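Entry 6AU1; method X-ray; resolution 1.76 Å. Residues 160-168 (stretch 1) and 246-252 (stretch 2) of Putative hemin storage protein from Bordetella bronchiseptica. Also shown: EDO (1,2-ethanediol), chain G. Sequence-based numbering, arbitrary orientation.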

ATOM      1  N   HIS A 160       1.981  -1.208   1.812  1.00 12.93           N
ATOM      2  CA  HIS A 160       1.861   0.143   1.248  1.00 12.29           C
ATOM      3  C   HIS A 160       2.620   0.344  -0.057  1.00 15.02           C
ATOM      4  O   HIS A 160       3.506  -0.446  -0.383  1.00 13.67           O
ATOM      5  N   ASP A 161       2.289   1.415  -0.780  1.00 10.72           N
ATOM      6  CA  ASP A 161       2.964   1.740  -2.040  1.00 13.64           C
ATOM      7  C   ASP A 161       4.337   2.397  -1.842  1.00 14.35           C
ATOM      8  O   ASP A 161       4.960   2.829  -2.809  1.00 13.69           O
ATOM      9  N   ASP A 162       4.834   2.438  -0.606  1.00 14.27           N
ATOM     10  CA  ASP A 162       6.146   3.041  -0.365  1.00 14.04           C
ATOM     11  C   ASP A 162       7.263   2.117  -0.823  1.00 17.51           C
ATOM     12  O   ASP A 162       8.400   2.551  -0.969  1.00 14.25           O
ATOM     13  N   ALA A 163       6.923   0.847  -1.034  1.00 15.30           N
ATOM     14  CA  ALA A 163       7.871  -0.178  -1.455  1.00 17.22           C
ATOM     15  C   ALA A 163       8.168  -0.062  -2.959  1.00 15.27           C
ATOM     16  O   ALA A 163       7.654  -0.819  -3.793  1.00 15.32           O
ATOM     17  N   VAL A 164       8.985   0.927  -3.285  1.00 12.96           N
ATOM     18  CA  VAL A 164       9.445   1.161  -4.650  1.00 13.58           C
ATOM     19  C   VAL A 164      10.946   1.372  -4.609  1.00 15.41           C
ATOM     20  O   VAL A 164      11.478   1.833  -3.604  1.00 14.53           O
ATOM     21  N   LEU A 165      11.612   1.029  -5.710  1.00 15.36           N
ATOM     22  CA  LEU A 165      13.023   1.351  -5.924  1.00 15.65           C
ATOM     23  C   LEU A 165      13.179   1.794  -7.371  1.00 14.90           C
ATOM     24  O   LEU A 165      12.612   1.160  -8.263  1.00 15.48           O
ATOM     25  N   ASP A 166      13.917   2.872  -7.637  1.00 15.47           N
ATOM     26  CA  ASP A 166      14.079   3.238  -9.043  1.00 14.93           C
ATOM     27  C   ASP A 166      15.379   2.666  -9.609  1.00 15.34           C
ATOM     28  O   ASP A 166      16.030   1.857  -8.956  1.00 14.79           O
ATOM     29  N   ASP A 167      15.732   3.056 -10.833  1.00 16.77           N
ATOM     30  CA  ASP A 167      16.839   2.394 -11.518  1.00 16.77           C
ATOM     31  C   ASP A 167      18.199   2.992 -11.134  1.00 17.87           C
ATOM     32  O   ASP A 167      19.208   2.686 -11.762  1.00 16.53           O
ATOM     33  N   THR A 168      18.216   3.814 -10.084  1.00 16.70           N
ATOM     34  CA  THR A 168      19.465   4.316  -9.495  1.00 16.51           C
ATOM     35  C   THR A 168      19.631   3.837  -8.053  1.00 14.50           C
ATOM     36  O   THR A 168      20.567   4.252  -7.350  1.00 15.60           O
ATOM     37  N   GLU A 246       8.935  -1.303 -14.986  1.00 18.19           N
ATOM     38  CA  GLU A 246       9.343  -2.136 -13.848  1.00 18.20           C
ATOM     39  C   GLU A 246      10.732  -1.758 -13.366  1.00 18.90           C
ATOM     40  O   GLU A 246      11.011  -1.774 -12.170  1.00 18.90           O
ATOM     41  N   ALA A 247      11.605  -1.417 -14.311  1.00 17.99           N
ATOM     42  CA  ALA A 247      12.985  -1.075 -13.986  1.00 18.82           C
ATOM     43  C   ALA A 247      13.127   0.145 -13.071  1.00 22.57           C
ATOM     44  O   ALA A 247      14.130   0.254 -12.368  1.00 20.57           O
ATOM     45  N   TRP A 248      12.163   1.065 -13.064  1.00 18.09           N
ATOM     46  CA  TRP A 248      12.315   2.204 -12.152  1.00 18.58           C
ATOM     47  C   TRP A 248      11.183   2.309 -11.135  1.00 18.33           C
ATOM     48  O   TRP A 248      11.040   3.331 -10.460  1.00 16.46           O
ATOM     49  N   TYR A 249      10.410   1.233 -11.005  1.00 14.45           N
ATOM     50  CA  TYR A 249       9.433   1.107  -9.922  1.00 13.12           C
ATOM     51  C   TYR A 249       9.788   0.020  -8.908  1.00 15.12           C
ATOM     52  O   TYR A 249       9.449   0.142  -7.734  1.00 14.43           O
ATOM     53  N   GLY A 250      10.415  -1.063  -9.352  1.00 15.30           N
ATOM     54  CA  GLY A 250      10.685  -2.162  -8.435  1.00 15.96           C
ATOM     55  C   GLY A 250       9.412  -2.924  -8.092  1.00 15.94           C
ATOM     56  O   GLY A 250       9.316  -3.561  -7.037  1.00 16.10           O
ATOM     57  N   GLN A 251       8.438  -2.855  -8.996  1.00 15.46           N
ATOM     58  CA  GLN A 251       7.166  -3.572  -8.863  1.00 15.73           C
ATOM     59  C   GLN A 251       6.814  -4.207 -10.199  1.00 17.29           C
ATOM     60  O   GLN A 251       7.256  -3.731 -11.234  1.00 18.12           O
ATOM     61  N   SER A 252       5.993  -5.256 -10.176  1.00 17.18           N
ATOM     62  CA  SER A 252       5.691  -6.043 -11.375  1.00 18.17           C
ATOM     63  C   SER A 252       4.356  -6.752 -11.206  1.00 18.95           C
ATOM     64  O   SER A 252       4.123  -7.349 -10.170  1.00 19.44           O
TER

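Two hydrogen bonds, assigned with hydrogens placed, join the stretches. One is backbone only: Leu165 N donates to Tyr249 O at 3.1 Å with an N-H...O angle of 154°. The other uses a side chain. Gln251 leaves its backbone sideways, but chi1 m (-54°) and chi2 t (-177°) extend it so that its end comes nearer, and NE2 donates to Ala163 O at 3.1 Å and 163°. Its OE1 is satisfied elsewhere in the structure. Proximity alone does not qualify: Leu165 O lies 3.3 Å from Gly250 N, but the angle is poor.

Two CA-H...O contacts supplement these bonds, Val164 CA to Tyr249 O at 3.2 Å (126° at H) and Asp166 CA to Trp248 O at 3.4 Å (143°).

No side chain on either stretch points its CA-to-CB bond directly toward the other. Val164 (m) sits sideways and sets CG1 3.5 Å from Gln251 NE2; Leu165 (m, t) is also sideways, and Tyr249 (m) points away. At Gly250 an ideal CB would point toward stretch 1 and lie 3.0 Å from Leu165 N, a tight fit, while the positive phi of 73° independently favours glycine.

Near the Trp248 end, Asp167 (p) places CB 3.4 Å from Ala247 O and CG 4.0 Å from Trp248 CB. Trp248 (p) starts sideways, yet its end leads away; its CB is 4.1 Å from Asp166 CB.

Within stretch 1, Asp166 (p) directs its carboxylate away from stretch 2, and its OD1 accepts from Thr168 N (2.8 Å) and Thr168 OG1 (2.7 Å). In stretch 2, Ser252 OG gives a weak bond to Glu246 OE2 at 3.3 Å.

The 1,2-ethanediol, probably from the crystallisation liquor, binds Asp161 twice: O2 donates to Asp161 O and O1 to Asp161 OD1, both at 2.6 Å.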

ATOM      1  CB  HIS A 160       2.368   1.129   2.314  1.00 10.72           C
ATOM      2  CG  HIS A 160       2.103   2.581   2.026  1.00 12.60           C
ATOM      3  ND1 HIS A 160       0.992   3.032   1.348  1.00 14.56           N
ATOM      4  CD2 HIS A 160       2.801   3.689   2.385  1.00 11.65           C
ATOM      5  CE1 HIS A 160       1.021   4.353   1.287  1.00 14.64           C
ATOM      6  NE2 HIS A 160       2.114   4.777   1.900  1.00 13.15           N
ATOM      7  CB  ASP A 161       2.069   2.637  -2.925  1.00 14.02           C
ATOM      8  CG  ASP A 161       1.766   4.021  -2.319  1.00 18.47           C
ATOM      9  OD1 ASP A 161       2.458   4.481  -1.391  1.00 17.31           O
ATOM     10  OD2 ASP A 161       0.813   4.672  -2.809  1.00 25.56           O
ATOM     11  CB  ASP A 162       6.350   3.377   1.117  1.00 13.55           C
ATOM     12  CG  ASP A 162       6.521   2.141   1.964  1.00 16.44           C
ATOM     13  OD1 ASP A 162       5.620   1.273   1.945  1.00 14.94           O
ATOM     14  OD2 ASP A 162       7.558   2.021   2.643  1.00 13.70           O
ATOM     15  CB  ALA A 163       7.332  -1.562  -1.105  1.00 15.98           C
ATOM     16  CB  VAL A 164       8.784   2.405  -5.313  1.00 15.13           C
ATOM     17  CG1 VAL A 164       7.316   2.163  -5.582  1.00 13.81           C
ATOM     18  CG2 VAL A 164       8.985   3.662  -4.450  1.00 16.95           C
ATOM     19  CB  LEU A 165      13.918   0.138  -5.653  1.00 14.68           C
ATOM     20  CG  LEU A 165      13.994  -0.395  -4.222  1.00 14.02           C
ATOM     21  CD1 LEU A 165      14.700  -1.742  -4.200  1.00 15.98           C
ATOM     22  CD2 LEU A 165      14.726   0.611  -3.319  1.00 16.15           C
ATOM     23  CB  ASP A 166      13.979   4.756  -9.250  1.00 18.14           C
ATOM     24  CG  ASP A 166      15.130   5.542  -8.633  1.00 22.61           C
ATOM     25  OD1 ASP A 166      16.258   5.033  -8.536  1.00 21.87           O
ATOM     26  OD2 ASP A 166      14.895   6.713  -8.270  1.00 28.59           O
ATOM     27  CB  ASP A 167      16.629   2.434 -13.041  1.00 17.55           C
ATOM     28  CG  ASP A 167      16.392   3.837 -13.576  1.00 21.25           C
ATOM     29  OD1 ASP A 167      16.321   4.796 -12.779  1.00 22.44           O
ATOM     30  OD2 ASP A 167      16.254   3.972 -14.813  1.00 26.91           O
ATOM     31  CB  THR A 168      19.529   5.867  -9.507  1.00 16.68           C
ATOM     32  OG1 THR A 168      18.555   6.393  -8.591  1.00 16.18           O
ATOM     33  CG2 THR A 168      19.265   6.402 -10.909  1.00 20.49           C
ATOM     34  CB  GLU A 246       9.333  -3.619 -14.216  1.00 19.86           C
ATOM     35  CG  GLU A 246       7.937  -4.196 -14.402  1.00 19.92           C
ATOM     36  CD  GLU A 246       7.973  -5.665 -14.765  1.00 30.98           C
ATOM     37  OE1 GLU A 246       9.061  -6.275 -14.660  1.00 29.10           O
ATOM     38  OE2 GLU A 246       6.914  -6.208 -15.147  1.00 30.28           O
ATOM     39  CB  ALA A 247      13.785  -0.852 -15.266  1.00 22.87           C
ATOM     40  CB  TRP A 248      12.489   3.529 -12.922  1.00 19.85           C
ATOM     41  CG  TRP A 248      11.439   3.883 -13.924  1.00 19.81           C
ATOM     42  CD1 TRP A 248      10.285   4.583 -13.693  1.00 20.08           C
ATOM     43  CD2 TRP A 248      11.453   3.583 -15.329  1.00 20.52           C
ATOM     44  NE1 TRP A 248       9.579   4.727 -14.867  1.00 22.46           N
ATOM     45  CE2 TRP A 248      10.276   4.123 -15.884  1.00 22.63           C
ATOM     46  CE3 TRP A 248      12.345   2.904 -16.166  1.00 25.84           C
ATOM     47  CZ2 TRP A 248       9.967   4.009 -17.242  1.00 24.58           C
ATOM     48  CZ3 TRP A 248      12.033   2.786 -17.512  1.00 28.39           C
ATOM     49  CH2 TRP A 248      10.851   3.334 -18.033  1.00 25.48           C
ATOM     50  CB  TYR A 249       8.039   0.813 -10.487  1.00 14.00           C
ATOM     51  CG  TYR A 249       7.251   2.036 -10.900  1.00 15.26           C
ATOM     52  CD1 TYR A 249       7.454   2.632 -12.139  1.00 18.23           C
ATOM     53  CD2 TYR A 249       6.279   2.582 -10.054  1.00 15.04           C
ATOM     54  CE1 TYR A 249       6.726   3.744 -12.530  1.00 20.83           C
ATOM     55  CE2 TYR A 249       5.536   3.690 -10.440  1.00 15.46           C
ATOM     56  CZ  TYR A 249       5.759   4.263 -11.676  1.00 16.82           C
ATOM     57  OH  TYR A 249       5.038   5.370 -12.071  1.00 17.21           O
ATOM     58  CB  GLN A 251       6.040  -2.634  -8.433  1.00 13.37           C
ATOM     59  CG  GLN A 251       6.309  -1.825  -7.170  1.00 13.33           C
ATOM     60  CD  GLN A 251       5.110  -0.991  -6.778  1.00 16.04           C
ATOM     61  OE1 GLN A 251       4.237  -0.726  -7.594  1.00 16.00           O
ATOM     62  NE2 GLN A 251       5.060  -0.574  -5.518  1.00 16.12           N
ATOM     63  CB  SER A 252       6.792  -7.079 -11.633  1.00 19.98           C
ATOM     64  OG  SER A 252       6.342  -8.110 -12.478  1.00 27.56           O
TER
HETATM   65  C1  EDO G 705       4.752   6.869  -2.186  1.00 23.96           C
HETATM   66  O1  EDO G 705       4.527   5.954  -1.097  1.00 23.57           O
HETATM   67  C2  EDO G 705       5.930   6.391  -3.030  1.00 26.14           C
HETATM   68  O2  EDO G 705       5.561   5.206  -3.746  1.00 26.74           O